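Local coordinates for protein LYND (Lyngbya aestuarii, PDB 4V1T) that probably catalyses the ATP-dependent cyclodehydration of peptide cysteines to thiazolines, as a YcaO-family heterocyclase of cyanobactin biosynthesis, at residues T494-L507 against V705-I718. Sequence-based numbering, arbitrary orientation.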
loop_
_atom_site.group_PDB
_atom_site.type_symbol
_atom_site.label_atom_id
_atom_site.label_comp_id
_atom_site.label_asym_id
_atom_site.label_seq_id
_atom_site.Cartn_x
_atom_site.Cartn_y
_atom_site.Cartn_z
ATOM N N THR B 494 -9.227 39.207 -8.946
ATOM C CA THR B 494 -9.098 38.373 -7.758
ATOM C C THR B 494 -8.092 39.001 -6.795
ATOM O O THR B 494 -6.988 39.346 -7.207
ATOM C CB THR B 494 -8.660 36.942 -8.122
ATOM O OG1 THR B 494 -9.789 36.218 -8.628
ATOM C CG2 THR B 494 -8.113 36.202 -6.906
ATOM N N PRO B 495 -8.469 39.152 -5.512
ATOM C CA PRO B 495 -7.520 39.696 -4.547
ATOM C C PRO B 495 -6.347 38.761 -4.315
ATOM O O PRO B 495 -6.538 37.553 -4.162
ATOM C CB PRO B 495 -8.352 39.844 -3.268
ATOM C CG PRO B 495 -9.430 38.837 -3.405
ATOM C CD PRO B 495 -9.755 38.812 -4.872
ATOM N N VAL B 496 -5.150 39.330 -4.286
ATOM C CA VAL B 496 -3.932 38.585 -4.020
ATOM C C VAL B 496 -3.163 39.296 -2.915
ATOM O O VAL B 496 -3.174 40.533 -2.832
ATOM C CB VAL B 496 -3.046 38.463 -5.279
ATOM C CG1 VAL B 496 -3.782 37.721 -6.381
ATOM C CG2 VAL B 496 -2.609 39.831 -5.773
ATOM N N TRP B 497 -2.501 38.517 -2.065
ATOM C CA TRP B 497 -1.776 39.084 -0.942
ATOM C C TRP B 497 -0.353 39.430 -1.344
ATOM O O TRP B 497 0.414 38.560 -1.748
ATOM C CB TRP B 497 -1.770 38.120 0.251
ATOM C CG TRP B 497 -1.237 38.760 1.513
ATOM C CD1 TRP B 497 -0.023 38.552 2.084
ATOM C CD2 TRP B 497 -1.904 39.733 2.326
ATOM N NE1 TRP B 497 0.108 39.328 3.208
ATOM C CE2 TRP B 497 -1.033 40.066 3.375
ATOM C CE3 TRP B 497 -3.153 40.357 2.263
ATOM C CZ2 TRP B 497 -1.373 40.992 4.362
ATOM C CZ3 TRP B 497 -3.489 41.278 3.239
ATOM C CH2 TRP B 497 -2.599 41.588 4.274
ATOM N N SER B 498 -0.008 40.711 -1.226
ATOM C CA SER B 498 1.361 41.163 -1.442
ATOM C C SER B 498 2.142 40.980 -0.161
ATOM O O SER B 498 1.814 41.587 0.852
ATOM C CB SER B 498 1.401 42.631 -1.868
ATOM O OG SER B 498 2.737 43.067 -2.057
ATOM N N LEU B 499 3.170 40.141 -0.208
ATOM C CA LEU B 499 3.997 39.875 0.962
ATOM C C LEU B 499 4.999 41.004 1.200
ATOM O O LEU B 499 5.499 41.179 2.312
ATOM C CB LEU B 499 4.725 38.533 0.806
ATOM C CG LEU B 499 3.846 37.295 1.021
ATOM C CD1 LEU B 499 4.495 36.050 0.452
ATOM C CD2 LEU B 499 3.548 37.098 2.500
ATOM N N THR B 500 5.274 41.777 0.156
ATOM C CA THR B 500 6.232 42.867 0.256
ATOM C C THR B 500 5.592 44.065 0.938
ATOM O O THR B 500 6.186 44.654 1.821
ATOM C CB THR B 500 6.752 43.305 -1.122
ATOM O OG1 THR B 500 5.722 44.014 -1.814
ATOM C CG2 THR B 500 7.178 42.102 -1.948
ATOM N N GLU B 501 4.382 44.418 0.510
ATOM C CA GLU B 501 3.671 45.581 1.041
ATOM C C GLU B 501 2.657 45.180 2.118
ATOM O O GLU B 501 2.060 46.034 2.769
ATOM C CB GLU B 501 2.976 46.345 -0.093
ATOM C CG GLU B 501 3.922 46.802 -1.203
ATOM C CD GLU B 501 3.265 47.725 -2.220
ATOM O OE1 GLU B 501 2.165 48.248 -1.947
ATOM O OE2 GLU B 501 3.853 47.930 -3.302
ATOM N N GLN B 502 2.482 43.877 2.309
ATOM C CA GLN B 502 1.557 43.342 3.309
ATOM C C GLN B 502 0.157 43.949 3.154
ATOM O O GLN B 502 -0.402 44.529 4.084
ATOM C CB GLN B 502 2.117 43.559 4.718
ATOM C CG GLN B 502 1.929 42.360 5.641
ATOM C CD GLN B 502 2.838 41.185 5.287
ATOM O OE1 GLN B 502 3.971 41.374 4.841
ATOM N NE2 GLN B 502 2.342 39.965 5.482
ATOM N N THR B 503 -0.398 43.808 1.954
ATOM C CA THR B 503 -1.740 44.283 1.653
ATOM C C THR B 503 -2.294 43.546 0.439
ATOM O O THR B 503 -1.600 42.739 -0.167
ATOM C CB THR B 503 -1.754 45.794 1.373
ATOM O OG1 THR B 503 -3.108 46.239 1.248
ATOM C CG2 THR B 503 -0.986 46.127 0.099
ATOM N N HIS B 504 -3.539 43.837 0.080
ATOM C CA HIS B 504 -4.177 43.173 -1.049
ATOM C C HIS B 504 -3.959 43.950 -2.339
ATOM O O HIS B 504 -4.181 45.145 -2.389
ATOM C CB HIS B 504 -5.677 42.998 -0.804
ATOM C CG HIS B 504 -6.012 41.905 0.161
ATOM N ND1 HIS B 504 -5.849 40.572 -0.143
ATOM C CD2 HIS B 504 -6.513 41.944 1.418
ATOM C CE1 HIS B 504 -6.232 39.839 0.885
ATOM N NE2 HIS B 504 -6.635 40.649 1.847
ATOM N N LYS B 505 -3.501 43.251 -3.368
ATOM C CA LYS B 505 -3.490 43.767 -4.728
ATOM C C LYS B 505 -4.524 42.994 -5.539
ATOM O O LYS B 505 -5.261 42.177 -4.981
ATOM C CB LYS B 505 -2.104 43.647 -5.344
ATOM C CG LYS B 505 -1.002 44.397 -4.600
ATOM C CD LYS B 505 -1.262 45.892 -4.541
ATOM C CE LYS B 505 -0.027 46.657 -4.079
ATOM N NZ LYS B 505 0.804 47.115 -5.224
ATOM N N TYR B 506 -4.587 43.259 -6.842
ATOM C CA TYR B 506 -5.565 42.611 -7.707
ATOM C C TYR B 506 -4.985 42.219 -9.061
ATOM O O TYR B 506 -4.355 43.034 -9.745
ATOM C CB TYR B 506 -6.766 43.526 -7.933
ATOM C CG TYR B 506 -7.623 43.709 -6.715
ATOM C CD1 TYR B 506 -8.608 42.783 -6.387
ATOM C CD2 TYR B 506 -7.453 44.807 -5.888
ATOM C CE1 TYR B 506 -9.400 42.948 -5.264
ATOM C CE2 TYR B 506 -8.237 44.984 -4.763
ATOM C CZ TYR B 506 -9.206 44.055 -4.451
ATOM O OH TYR B 506 -9.978 44.245 -3.328
ATOM N N LEU B 507 -5.210 40.961 -9.431
ATOM C CA LEU B 507 -4.917 40.467 -10.766
ATOM C C LEU B 507 -6.211 39.999 -11.407
ATOM O O LEU B 507 -7.149 39.622 -10.700
ATOM C CB LEU B 507 -3.918 39.306 -10.727
ATOM C CG LEU B 507 -2.441 39.674 -10.602
ATOM C CD1 LEU B 507 -2.078 39.842 -9.150
ATOM C CD2 LEU B 507 -1.563 38.611 -11.228
ATOM N N VAL B 705 11.215 37.100 -0.284
ATOM C CA VAL B 705 10.428 38.283 -0.598
ATOM C C VAL B 705 11.318 39.531 -0.622
ATOM O O VAL B 705 11.125 40.434 -1.443
ATOM C CB VAL B 705 9.269 38.479 0.401
ATOM C CG1 VAL B 705 9.800 38.810 1.766
ATOM C CG2 VAL B 705 8.355 39.599 -0.047
ATOM N N ASN B 706 12.302 39.563 0.274
ATOM C CA ASN B 706 13.208 40.696 0.378
ATOM C C ASN B 706 14.283 40.703 -0.706
ATOM O O ASN B 706 14.683 41.763 -1.179
ATOM C CB ASN B 706 13.845 40.729 1.760
ATOM C CG ASN B 706 12.853 41.117 2.841
ATOM O OD1 ASN B 706 12.300 42.214 2.824
ATOM N ND2 ASN B 706 12.617 40.215 3.784
ATOM N N ILE B 707 14.743 39.521 -1.102
ATOM C CA ILE B 707 15.678 39.403 -2.219
ATOM C C ILE B 707 15.036 39.914 -3.507
ATOM O O ILE B 707 15.678 40.585 -4.309
ATOM C CB ILE B 707 16.144 37.943 -2.416
ATOM C CG1 ILE B 707 17.140 37.571 -1.326
ATOM C CG2 ILE B 707 16.802 37.747 -3.782
ATOM C CD1 ILE B 707 17.486 36.089 -1.280
ATOM N N ALA B 708 13.768 39.579 -3.700
ATOM C CA ALA B 708 13.037 40.034 -4.868
ATOM C C ALA B 708 12.835 41.542 -4.809
ATOM O O ALA B 708 13.066 42.241 -5.790
ATOM C CB ALA B 708 11.699 39.313 -4.969
ATOM N N GLN B 709 12.415 42.033 -3.647
ATOM C CA GLN B 709 12.237 43.468 -3.428
ATOM C C GLN B 709 13.512 44.261 -3.717
ATOM O O GLN B 709 13.448 45.380 -4.228
ATOM C CB GLN B 709 11.795 43.729 -1.991
ATOM C CG GLN B 709 11.469 45.183 -1.688
ATOM C CD GLN B 709 11.784 45.557 -0.258
ATOM O OE1 GLN B 709 12.842 46.116 0.024
ATOM N NE2 GLN B 709 10.868 45.248 0.653
ATOM N N GLN B 710 14.663 43.689 -3.374
ATOM C CA GLN B 710 15.949 44.329 -3.656
ATOM C C GLN B 710 16.161 44.492 -5.155
ATOM O O GLN B 710 16.790 45.452 -5.603
ATOM C CB GLN B 710 17.105 43.521 -3.062
ATOM C CG GLN B 710 17.257 43.664 -1.557
ATOM C CD GLN B 710 17.689 45.058 -1.134
ATOM O OE1 GLN B 710 18.476 45.717 -1.816
ATOM N NE2 GLN B 710 17.174 45.512 -0.001
ATOM N N ALA B 711 15.631 43.546 -5.923
ATOM C CA ALA B 711 15.714 43.593 -7.376
ATOM C C ALA B 711 14.587 44.437 -7.963
ATOM O O ALA B 711 14.440 44.509 -9.182
ATOM C CB ALA B 711 15.676 42.184 -7.954
ATOM N N GLY B 712 13.794 45.062 -7.092
ATOM C CA GLY B 712 12.676 45.895 -7.519
ATOM C C GLY B 712 11.479 45.075 -7.953
ATOM O O GLY B 712 10.797 45.443 -8.903
ATOM N N LEU B 713 11.229 43.967 -7.247
ATOM C CA LEU B 713 10.167 43.028 -7.607
ATOM C C LEU B 713 9.214 42.762 -6.441
ATOM O O LEU B 713 9.643 42.516 -5.311
ATOM C CB LEU B 713 10.776 41.706 -8.077
ATOM C CG LEU B 713 11.676 41.789 -9.315
ATOM C CD1 LEU B 713 12.370 40.459 -9.574
ATOM C CD2 LEU B 713 10.882 42.207 -10.537
ATOM N N GLU B 714 7.917 42.812 -6.732
ATOM C CA GLU B 714 6.876 42.523 -5.745
ATOM C C GLU B 714 6.445 41.056 -5.837
ATOM O O GLU B 714 6.342 40.505 -6.925
ATOM C CB GLU B 714 5.679 43.449 -5.964
ATOM C CG GLU B 714 4.542 43.265 -4.975
ATOM C CD GLU B 714 3.439 44.287 -5.174
ATOM O OE1 GLU B 714 3.257 44.752 -6.320
ATOM O OE2 GLU B 714 2.755 44.622 -4.186
ATOM N N THR B 715 6.185 40.429 -4.694
ATOM C CA THR B 715 5.770 39.024 -4.665
ATOM C C THR B 715 4.353 38.869 -4.111
ATOM O O THR B 715 4.090 39.208 -2.958
ATOM C CB THR B 715 6.734 38.161 -3.823
ATOM O OG1 THR B 715 6.317 38.161 -2.460
ATOM C CG2 THR B 715 8.152 38.671 -3.932
ATOM N N LEU B 716 3.442 38.374 -4.944
ATOM C CA LEU B 716 2.050 38.187 -4.558
ATOM C C LEU B 716 1.746 36.717 -4.309
ATOM O O LEU B 716 2.478 35.842 -4.763
ATOM C CB LEU B 716 1.113 38.712 -5.653
ATOM C CG LEU B 716 1.139 40.213 -5.945
ATOM C CD1 LEU B 716 0.264 40.534 -7.151
ATOM C CD2 LEU B 716 0.712 41.031 -4.735
ATOM N N VAL B 717 0.653 36.456 -3.593
ATOM C CA VAL B 717 0.193 35.096 -3.352
ATOM C C VAL B 717 -1.321 34.998 -3.461
ATOM O O VAL B 717 -2.041 35.827 -2.894
ATOM C CB VAL B 717 0.591 34.602 -1.951
ATOM C CG1 VAL B 717 0.270 33.125 -1.813
ATOM C CG2 VAL B 717 2.068 34.848 -1.690
ATOM N N ILE B 718 -1.796 33.978 -4.174
ATOM C CA ILE B 718 -3.206 33.618 -4.144
ATOM C C ILE B 718 -3.365 32.208 -3.576
ATOM O O ILE B 718 -2.866 31.229 -4.128
ATOM C CB ILE B 718 -3.878 33.748 -5.536
ATOM C CG1 ILE B 718 -5.326 33.239 -5.494
ATOM C CG2 ILE B 718 -3.078 33.048 -6.614
ATOM C CD1 ILE B 718 -6.235 34.023 -4.555
#
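S498 and E714 meet through their side chains at the end of a short antiparallel strand pair. S498 OG donates to E714 OE2 at 2.6 Å, reaching the carboxylate on its anti side and 16° out of its plane. E714 gets there fully stretched, with CG anti to the backbone N (chi1 -179°) and the chain extended beyond it. T500 OG1 in turn donates to S498 OG at 3.1 Å, which makes a short relay of hydroxyls leading to the carboxylate. K505 bends at chi2 and again at chi4 and brings NZ to 3.3 Å from E714 OE2, a salt bridge whose hydrogen bond is weak. E501 comes in crosswise, its carboxylate plane only 16° from that of E714. K505 NZ completes a triangle with the two OE2 atoms, its link to E501 a long one, and its charge probably offsets their repulsion.

L716 lies on the same side of the sheet as S498. Its CD2 presses on S498 CB at 3.4 Å, and its CD1 meets V496 CG2. K505 CG also touches L716 CD2. I451 also touches L716.

The other side of the sheet carries V717 and W497. V717 CG2 packs obliquely on L499 CD1 at 3.5 Å, while I542 of helix 538-561 touches V717 too. Past the strand end, T500 CG2 sits against V705 CG2 of helix 697-710, a tight 3.4 Å fit.

The backbones join W497 and V717 as a hydrogen-bonded pair, with W497 N 2.9 Å from V717 O. L499 N then bonds to T715 O. Strand 491-498 also pairs with 503-508, and a G1 beta bulge opposite S498 marks their turn. The arrangement is a beta hairpin whose strand 491-498 pairs antiparallel, with a strong twist, with strand 716-719 in the antiparallel sheet of the YcaO domain.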